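PDB 3I9F: putative type 11 methyltransferase, which probably transfers methyl groups from S-adenosylmethionine to a substrate not established, with zinc ions bound in the crystal. Local coordinates for residues B[102-114]-B[146-159]. Sequence-based numbering, arbitrary orientation.
Sequences LKDDGRVIIIDWR and FNPTPYHFGLVLKR. With ZN (zinc ion), chain F.
Strands 106-113 and 152-159 pair antiparallel in the Rossmann-like methyltransferase sheet, where 152-159 runs against the parallel strands and lies between 106-113 and 140-146. Paired backbone hydrogen bonds join Val108 with Leu157, Ile110 with Leu155 and Asp112 with Phe153. On one face Val108, Ile110, Leu155 and Leu157 pack together, and the last three meet helix 130-136; on the other, Ile111 CG1 reaches Phe146 CZ at 3.9 Å, while Gly154 lets the Phe146 ring lie over its CA, where a CB would clash.

At both ends of the pairing arginine side chains add bonds. Arg114 NE donates to Pro150 O (3.0 Å), NH1 to Asn147 OD1 (3.2 Å), and His152 O sits over the guanidinium centre; an alanine in place of Arg114 would probably leave Pro150 O and Asn147 OD1 without these donors and the Asn147 amide freer to turn. At the far end Arg159, extended from CG to NE, sends NE almost straight (176°) to Lys103 O and NH2 to Leu102 O, with Lys99 O as a further acceptor. Next to it Asp104 OD1 binds zinc with His166, His168 and His170 of the C-terminal histidine tag.

Among the rings, His152 NE2 stands over the Trp113 indole, 3.3 Å from CE2, the imidazole lying oblique, at 38° to the six-membered ring.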
ATOM      1  N   LEU B 102       2.261 -11.412  -9.490  1.00 35.19           N
ATOM      2  CA  LEU B 102       3.531 -12.123  -9.675  1.00 35.99           C
ATOM      3  C   LEU B 102       4.156 -11.861 -11.078  1.00 37.24           C
ATOM      4  O   LEU B 102       3.443 -11.778 -12.083  1.00 35.96           O
ATOM      5  CB  LEU B 102       3.314 -13.626  -9.484  1.00 35.42           C
ATOM      6  CG  LEU B 102       4.547 -14.493  -9.255  1.00 34.47           C
ATOM      7  CD1 LEU B 102       5.206 -14.207  -7.887  1.00 29.79           C
ATOM      8  CD2 LEU B 102       4.186 -15.970  -9.417  1.00 29.71           C
ATOM      9  N   LYS B 103       5.483 -11.721 -11.135  1.00 39.01           N
ATOM     10  CA  LYS B 103       6.179 -11.601 -12.447  1.00 40.18           C
ATOM     11  C   LYS B 103       6.130 -12.924 -13.214  1.00 40.70           C
ATOM     12  O   LYS B 103       5.782 -13.975 -12.673  1.00 40.96           O
ATOM     13  CB  LYS B 103       7.639 -11.191 -12.283  1.00 40.09           C
ATOM     14  CG  LYS B 103       7.942  -9.820 -11.683  1.00 42.59           C
ATOM     15  CD  LYS B 103       9.461  -9.610 -11.773  1.00 48.97           C
ATOM     16  CE  LYS B 103       9.980  -8.292 -11.200  1.00 52.17           C
ATOM     17  NZ  LYS B 103       9.553  -7.086 -12.043  1.00 53.65           N
ATOM     18  N   ASP B 104       6.477 -12.891 -14.484  1.00 42.06           N
ATOM     19  CA  ASP B 104       6.548 -14.150 -15.249  1.00 43.25           C
ATOM     20  C   ASP B 104       7.512 -15.179 -14.648  1.00 43.45           C
ATOM     21  O   ASP B 104       7.257 -16.352 -14.692  1.00 43.59           O
ATOM     22  CB  ASP B 104       6.905 -13.856 -16.691  1.00 43.53           C
ATOM     23  CG  ASP B 104       5.837 -13.003 -17.402  1.00 45.90           C
ATOM     24  OD1 ASP B 104       4.755 -12.656 -16.812  1.00 44.30           O
ATOM     25  OD2 ASP B 104       6.099 -12.695 -18.588  1.00 48.50           O
ATOM     26  N   ASP B 105       8.601 -14.718 -14.046  1.00 44.73           N
ATOM     27  CA  ASP B 105       9.615 -15.584 -13.454  1.00 45.77           C
ATOM     28  C   ASP B 105       9.512 -15.596 -11.921  1.00 44.86           C
ATOM     29  O   ASP B 105      10.446 -15.964 -11.219  1.00 44.69           O
ATOM     30  CB  ASP B 105      11.019 -15.116 -13.907  1.00 47.02           C
ATOM     31  CG  ASP B 105      11.365 -13.651 -13.423  1.00 52.33           C
ATOM     32  OD1 ASP B 105      10.467 -12.729 -13.491  1.00 55.51           O
ATOM     33  OD2 ASP B 105      12.548 -13.430 -13.005  1.00 54.02           O
ATOM     34  N   GLY B 106       8.351 -15.235 -11.393  1.00 44.10           N
ATOM     35  CA  GLY B 106       8.194 -15.134  -9.938  1.00 43.22           C
ATOM     36  C   GLY B 106       8.009 -16.513  -9.372  1.00 41.89           C
ATOM     37  O   GLY B 106       7.814 -17.437 -10.128  1.00 41.21           O
ATOM     38  N   ARG B 107       8.098 -16.627  -8.051  1.00 40.87           N
ATOM     39  CA  ARG B 107       7.965 -17.897  -7.340  1.00 40.95           C
ATOM     40  C   ARG B 107       6.933 -17.788  -6.198  1.00 39.49           C
ATOM     41  O   ARG B 107       6.870 -16.780  -5.501  1.00 38.68           O
ATOM     42  CB  ARG B 107       9.337 -18.293  -6.734  1.00 42.19           C
ATOM     43  CG  ARG B 107      10.187 -19.347  -7.472  1.00 44.87           C
ATOM     44  CD  ARG B 107      10.172 -19.199  -8.941  1.00 49.82           C
ATOM     45  NE  ARG B 107      11.140 -20.040  -9.617  1.00 52.81           N
ATOM     46  CZ  ARG B 107      11.324 -20.046 -10.938  1.00 54.74           C
ATOM     47  NH1 ARG B 107      12.252 -20.836 -11.468  1.00 56.12           N
ATOM     48  NH2 ARG B 107      10.592 -19.269 -11.731  1.00 53.38           N
ATOM     49  N   VAL B 108       6.138 -18.840  -6.005  1.00 38.26           N
ATOM     50  CA  VAL B 108       5.269 -18.946  -4.848  1.00 36.55           C
ATOM     51  C   VAL B 108       5.845 -19.957  -3.866  1.00 36.28           C
ATOM     52  O   VAL B 108       6.183 -21.058  -4.248  1.00 34.67           O
ATOM     53  CB  VAL B 108       3.851 -19.378  -5.275  1.00 36.79           C
ATOM     54  CG1 VAL B 108       2.953 -19.652  -4.023  1.00 34.10           C
ATOM     55  CG2 VAL B 108       3.234 -18.310  -6.221  1.00 34.33           C
ATOM     56  N   ILE B 109       5.954 -19.576  -2.604  1.00 36.50           N
ATOM     57  CA  ILE B 109       6.424 -20.477  -1.568  1.00 37.55           C
ATOM     58  C   ILE B 109       5.268 -20.886  -0.681  1.00 38.14           C
ATOM     59  O   ILE B 109       4.685 -20.038  -0.040  1.00 39.13           O
ATOM     60  CB  ILE B 109       7.483 -19.822  -0.652  1.00 37.53           C
ATOM     61  CG1 ILE B 109       8.629 -19.216  -1.479  1.00 39.22           C
ATOM     62  CG2 ILE B 109       8.034 -20.844   0.293  1.00 36.98           C
ATOM     63  CD1 ILE B 109       9.282 -17.980  -0.850  1.00 39.14           C
ATOM     64  N   ILE B 110       4.958 -22.187  -0.630  1.00 38.48           N
ATOM     65  CA  ILE B 110       3.981 -22.734   0.299  1.00 38.05           C
ATOM     66  C   ILE B 110       4.649 -23.450   1.458  1.00 38.49           C
ATOM     67  O   ILE B 110       5.462 -24.335   1.250  1.00 38.67           O
ATOM     68  CB  ILE B 110       3.056 -23.793  -0.378  1.00 38.26           C
ATOM     69  CG1 ILE B 110       2.352 -23.220  -1.621  1.00 37.58           C
ATOM     70  CG2 ILE B 110       2.042 -24.373   0.628  1.00 35.32           C
ATOM     71  CD1 ILE B 110       1.846 -21.832  -1.473  1.00 36.91           C
ATOM     72  N   ILE B 111       4.294 -23.056   2.676  1.00 38.86           N
ATOM     73  CA  ILE B 111       4.527 -23.852   3.866  1.00 39.05           C
ATOM     74  C   ILE B 111       3.183 -24.120   4.515  1.00 39.59           C
ATOM     75  O   ILE B 111       2.388 -23.210   4.678  1.00 41.33           O
ATOM     76  CB  ILE B 111       5.429 -23.127   4.867  1.00 39.46           C
ATOM     77  CG1 ILE B 111       6.801 -22.850   4.215  1.00 40.73           C
ATOM     78  CG2 ILE B 111       5.614 -23.965   6.116  1.00 36.94           C
ATOM     79  CD1 ILE B 111       7.654 -21.830   4.974  1.00 41.70           C
ATOM     80  N   ASP B 112       2.911 -25.373   4.852  1.00 39.57           N
ATOM     81  CA  ASP B 112       1.712 -25.727   5.562  1.00 39.40           C
ATOM     82  C   ASP B 112       1.914 -27.042   6.265  1.00 39.25           C
ATOM     83  O   ASP B 112       2.859 -27.777   5.963  1.00 39.01           O
ATOM     84  CB  ASP B 112       0.503 -25.847   4.612  1.00 39.40           C
ATOM     85  CG  ASP B 112      -0.819 -25.423   5.275  1.00 40.00           C
ATOM     86  OD1 ASP B 112      -0.833 -25.221   6.514  1.00 41.36           O
ATOM     87  OD2 ASP B 112      -1.845 -25.254   4.559  1.00 40.32           O
ATOM     88  N   TRP B 113       0.979 -27.323   7.173  1.00 39.06           N
ATOM     89  CA  TRP B 113       0.942 -28.507   7.992  1.00 39.67           C
ATOM     90  C   TRP B 113       0.669 -29.776   7.214  1.00 40.94           C
ATOM     91  O   TRP B 113      -0.107 -29.754   6.292  1.00 41.74           O
ATOM     92  CB  TRP B 113      -0.148 -28.344   9.027  1.00 39.23           C
ATOM     93  CG  TRP B 113       0.135 -27.305  10.055  1.00 39.45           C
ATOM     94  CD1 TRP B 113      -0.199 -25.993   9.997  1.00 39.44           C
ATOM     95  CD2 TRP B 113       0.819 -27.491  11.297  1.00 38.14           C
ATOM     96  NE1 TRP B 113       0.217 -25.342  11.139  1.00 39.63           N
ATOM     97  CE2 TRP B 113       0.849 -26.235  11.953  1.00 39.30           C
ATOM     98  CE3 TRP B 113       1.371 -28.595  11.937  1.00 38.26           C
ATOM     99  CZ2 TRP B 113       1.408 -26.056  13.221  1.00 38.67           C
ATOM    100  CZ3 TRP B 113       1.951 -28.420  13.204  1.00 37.91           C
ATOM    101  CH2 TRP B 113       1.969 -27.162  13.823  1.00 39.56           C
ATOM    102  N   ARG B 114       1.286 -30.894   7.577  1.00 42.57           N
ATOM    103  CA  ARG B 114       1.007 -32.124   6.838  1.00 44.25           C
ATOM    104  C   ARG B 114      -0.432 -32.540   7.157  1.00 44.09           C
ATOM    105  O   ARG B 114      -0.938 -32.268   8.240  1.00 42.94           O
ATOM    106  CB  ARG B 114       1.972 -33.254   7.165  1.00 44.76           C
ATOM    107  CG  ARG B 114       3.425 -32.898   7.000  1.00 49.85           C
ATOM    108  CD  ARG B 114       4.315 -34.121   7.159  1.00 55.85           C
ATOM    109  NE  ARG B 114       5.663 -33.798   7.644  1.00 61.64           N
ATOM    110  CZ  ARG B 114       6.734 -33.499   6.877  1.00 65.79           C
ATOM    111  NH1 ARG B 114       6.653 -33.437   5.531  1.00 66.13           N
ATOM    112  NH2 ARG B 114       7.918 -33.250   7.466  1.00 65.91           N
ATOM    113  N   PHE B 146      10.717 -29.121   0.254  1.00 54.08           N
ATOM    114  CA  PHE B 146      11.524 -29.051   1.470  1.00 54.03           C
ATOM    115  C   PHE B 146      10.658 -29.304   2.712  1.00 54.49           C
ATOM    116  O   PHE B 146       9.442 -29.206   2.650  1.00 54.33           O
ATOM    117  CB  PHE B 146      12.293 -27.729   1.550  1.00 53.71           C
ATOM    118  CG  PHE B 146      11.430 -26.520   1.740  1.00 53.89           C
ATOM    119  CD1 PHE B 146      11.379 -25.869   2.985  1.00 53.92           C
ATOM    120  CD2 PHE B 146      10.673 -26.015   0.689  1.00 52.45           C
ATOM    121  CE1 PHE B 146      10.577 -24.737   3.173  1.00 52.36           C
ATOM    122  CE2 PHE B 146       9.872 -24.874   0.870  1.00 51.97           C
ATOM    123  CZ  PHE B 146       9.818 -24.243   2.109  1.00 50.76           C
ATOM    124  N   ASN B 147      11.304 -29.679   3.816  1.00 55.11           N
ATOM    125  CA  ASN B 147      10.627 -30.041   5.049  1.00 55.44           C
ATOM    126  C   ASN B 147      11.048 -29.100   6.160  1.00 54.74           C
ATOM    127  O   ASN B 147      11.956 -29.409   6.925  1.00 54.92           O
ATOM    128  CB  ASN B 147      10.932 -31.494   5.440  1.00 55.74           C
ATOM    129  CG  ASN B 147      10.393 -32.515   4.416  1.00 58.60           C
ATOM    130  OD1 ASN B 147       9.232 -32.424   3.941  1.00 59.76           O
ATOM    131  ND2 ASN B 147      11.232 -33.513   4.092  1.00 59.96           N
ATOM    132  N   PRO B 148      10.357 -27.959   6.279  1.00 54.07           N
ATOM    133  CA  PRO B 148      10.639 -26.939   7.304  1.00 53.39           C
ATOM    134  C   PRO B 148      10.716 -27.509   8.696  1.00 52.75           C
ATOM    135  O   PRO B 148      11.561 -27.091   9.489  1.00 53.11           O
ATOM    136  CB  PRO B 148       9.408 -26.011   7.239  1.00 53.48           C
ATOM    137  CG  PRO B 148       8.778 -26.271   5.966  1.00 53.57           C
ATOM    138  CD  PRO B 148       9.108 -27.671   5.552  1.00 53.76           C
ATOM    139  N   THR B 149       9.778 -28.411   9.001  1.00 51.84           N
ATOM    140  CA  THR B 149       9.727 -29.099  10.272  1.00 50.88           C
ATOM    141  C   THR B 149       9.231 -30.515  10.003  1.00 50.62           C
ATOM    142  O   THR B 149       8.960 -30.861   8.870  1.00 50.62           O
ATOM    143  CB  THR B 149       8.808 -28.390  11.289  1.00 50.57           C
ATOM    144  OG1 THR B 149       7.503 -28.986  11.258  1.00 50.97           O
ATOM    145  CG2 THR B 149       8.725 -26.924  11.033  1.00 49.26           C
ATOM    146  N   PRO B 150       9.133 -31.348  11.041  1.00 50.64           N
ATOM    147  CA  PRO B 150       8.686 -32.727  10.804  1.00 50.74           C
ATOM    148  C   PRO B 150       7.164 -32.854  10.741  1.00 50.76           C
ATOM    149  O   PRO B 150       6.639 -33.957  10.490  1.00 50.68           O
ATOM    150  CB  PRO B 150       9.230 -33.510  12.014  1.00 50.96           C
ATOM    151  CG  PRO B 150       9.675 -32.442  13.045  1.00 51.78           C
ATOM    152  CD  PRO B 150       9.456 -31.077  12.460  1.00 50.82           C
ATOM    153  N   TYR B 151       6.462 -31.744  10.978  1.00 49.73           N
ATOM    154  CA  TYR B 151       5.026 -31.707  10.816  1.00 49.01           C
ATOM    155  C   TYR B 151       4.554 -30.826   9.652  1.00 47.46           C
ATOM    156  O   TYR B 151       3.360 -30.730   9.400  1.00 47.90           O
ATOM    157  CB  TYR B 151       4.429 -31.269  12.143  1.00 49.64           C
ATOM    158  CG  TYR B 151       4.986 -32.124  13.245  1.00 51.88           C
ATOM    159  CD1 TYR B 151       4.715 -33.491  13.271  1.00 55.14           C
ATOM    160  CD2 TYR B 151       5.804 -31.593  14.233  1.00 54.87           C
ATOM    161  CE1 TYR B 151       5.219 -34.302  14.261  1.00 56.77           C
ATOM    162  CE2 TYR B 151       6.328 -32.408  15.247  1.00 57.32           C
ATOM    163  CZ  TYR B 151       6.037 -33.764  15.244  1.00 57.91           C
ATOM    164  OH  TYR B 151       6.529 -34.601  16.220  1.00 60.36           O
ATOM    165  N   HIS B 152       5.478 -30.217   8.925  1.00 45.36           N
ATOM    166  CA  HIS B 152       5.138 -29.312   7.833  1.00 44.13           C
ATOM    167  C   HIS B 152       5.765 -29.767   6.538  1.00 43.24           C
ATOM    168  O   HIS B 152       6.763 -30.434   6.543  1.00 44.29           O
ATOM    169  CB  HIS B 152       5.652 -27.899   8.103  1.00 44.06           C
ATOM    170  CG  HIS B 152       4.970 -27.199   9.233  1.00 41.33           C
ATOM    171  ND1 HIS B 152       5.178 -27.535  10.550  1.00 41.57           N
ATOM    172  CD2 HIS B 152       4.128 -26.143   9.250  1.00 40.42           C
ATOM    173  CE1 HIS B 152       4.466 -26.733  11.334  1.00 40.55           C
ATOM    174  NE2 HIS B 152       3.812 -25.883  10.569  1.00 40.41           N
ATOM    175  N   PHE B 153       5.165 -29.400   5.421  1.00 41.94           N
ATOM    176  CA  PHE B 153       5.786 -29.569   4.141  1.00 40.53           C
ATOM    177  C   PHE B 153       5.952 -28.194   3.562  1.00 39.57           C
ATOM    178  O   PHE B 153       5.423 -27.232   4.099  1.00 39.25           O
ATOM    179  CB  PHE B 153       4.979 -30.500   3.223  1.00 40.85           C
ATOM    180  CG  PHE B 153       3.656 -29.962   2.796  1.00 40.63           C
ATOM    181  CD1 PHE B 153       3.481 -29.464   1.527  1.00 39.35           C
ATOM    182  CD2 PHE B 153       2.580 -29.990   3.653  1.00 42.29           C
ATOM    183  CE1 PHE B 153       2.284 -28.983   1.121  1.00 41.05           C
ATOM    184  CE2 PHE B 153       1.362 -29.517   3.253  1.00 43.42           C
ATOM    185  CZ  PHE B 153       1.209 -29.009   1.978  1.00 42.93           C
ATOM    186  N   GLY B 154       6.713 -28.114   2.481  1.00 39.32           N
ATOM    187  CA  GLY B 154       7.140 -26.849   1.887  1.00 39.00           C
ATOM    188  C   GLY B 154       7.289 -27.029   0.387  1.00 39.04           C
ATOM    189  O   GLY B 154       7.826 -28.022  -0.060  1.00 38.94           O
ATOM    190  N   LEU B 155       6.775 -26.090  -0.401  1.00 39.28           N
ATOM    191  CA  LEU B 155       6.938 -26.132  -1.853  1.00 39.05           C
ATOM    192  C   LEU B 155       7.441 -24.783  -2.368  1.00 39.57           C
ATOM    193  O   LEU B 155       7.197 -23.726  -1.755  1.00 40.26           O
ATOM    194  CB  LEU B 155       5.627 -26.463  -2.537  1.00 38.66           C
ATOM    195  CG  LEU B 155       4.777 -27.622  -2.001  1.00 38.71           C
ATOM    196  CD1 LEU B 155       3.356 -27.459  -2.547  1.00 35.25           C
ATOM    197  CD2 LEU B 155       5.368 -29.018  -2.366  1.00 37.91           C
ATOM    198  N   VAL B 156       8.192 -24.836  -3.461  1.00 39.40           N
ATOM    199  CA  VAL B 156       8.519 -23.665  -4.208  1.00 39.39           C
ATOM    200  C   VAL B 156       7.898 -23.960  -5.538  1.00 40.21           C
ATOM    201  O   VAL B 156       8.063 -25.049  -6.061  1.00 41.68           O
ATOM    202  CB  VAL B 156      10.028 -23.455  -4.342  1.00 39.90           C
ATOM    203  CG1 VAL B 156      10.336 -22.158  -5.187  1.00 37.65           C
ATOM    204  CG2 VAL B 156      10.702 -23.432  -2.943  1.00 38.78           C
ATOM    205  N   LEU B 157       7.173 -22.995  -6.074  1.00 40.26           N
ATOM    206  CA  LEU B 157       6.327 -23.185  -7.207  1.00 40.38           C
ATOM    207  C   LEU B 157       6.695 -22.130  -8.240  1.00 41.22           C
ATOM    208  O   LEU B 157       6.956 -21.009  -7.864  1.00 40.53           O
ATOM    209  CB  LEU B 157       4.894 -22.934  -6.769  1.00 40.30           C
ATOM    210  CG  LEU B 157       3.912 -24.023  -6.430  1.00 40.54           C
ATOM    211  CD1 LEU B 157       4.506 -24.987  -5.474  1.00 41.31           C
ATOM    212  CD2 LEU B 157       2.653 -23.389  -5.865  1.00 39.61           C
ATOM    213  N   LYS B 158       6.684 -22.485  -9.524  1.00 42.82           N
ATOM    214  CA  LYS B 158       6.865 -21.541 -10.616  1.00 44.66           C
ATOM    215  C   LYS B 158       5.719 -21.684 -11.574  1.00 45.23           C
ATOM    216  O   LYS B 158       5.065 -22.687 -11.592  1.00 43.45           O
ATOM    217  CB  LYS B 158       8.159 -21.846 -11.384  1.00 46.08           C
ATOM    218  CG  LYS B 158       8.182 -23.266 -12.042  1.00 48.63           C
ATOM    219  CD  LYS B 158       9.519 -23.634 -12.672  1.00 52.83           C
ATOM    220  CE  LYS B 158       9.483 -23.639 -14.195  1.00 56.82           C
ATOM    221  NZ  LYS B 158      10.550 -24.517 -14.752  1.00 58.12           N
ATOM    222  N   ARG B 159       5.522 -20.688 -12.416  1.00 47.64           N
ATOM    223  CA  ARG B 159       4.453 -20.743 -13.394  1.00 50.18           C
ATOM    224  C   ARG B 159       4.648 -21.832 -14.432  1.00 52.46           C
ATOM    225  O   ARG B 159       5.751 -22.000 -14.929  1.00 53.13           O
ATOM    226  CB  ARG B 159       4.386 -19.429 -14.151  1.00 50.33           C
ATOM    227  CG  ARG B 159       3.926 -18.237 -13.343  1.00 50.48           C
ATOM    228  CD  ARG B 159       3.848 -17.073 -14.280  1.00 49.12           C
ATOM    229  NE  ARG B 159       3.500 -15.787 -13.674  1.00 49.17           N
ATOM    230  CZ  ARG B 159       2.257 -15.337 -13.463  1.00 44.03           C
ATOM    231  NH1 ARG B 159       1.215 -16.089 -13.711  1.00 41.69           N
ATOM    232  NH2 ARG B 159       2.068 -14.113 -12.974  1.00 43.40           N
TER
HETATM  233 ZN    ZN F   3       3.362 -11.939 -17.949  1.00 45.36          ZN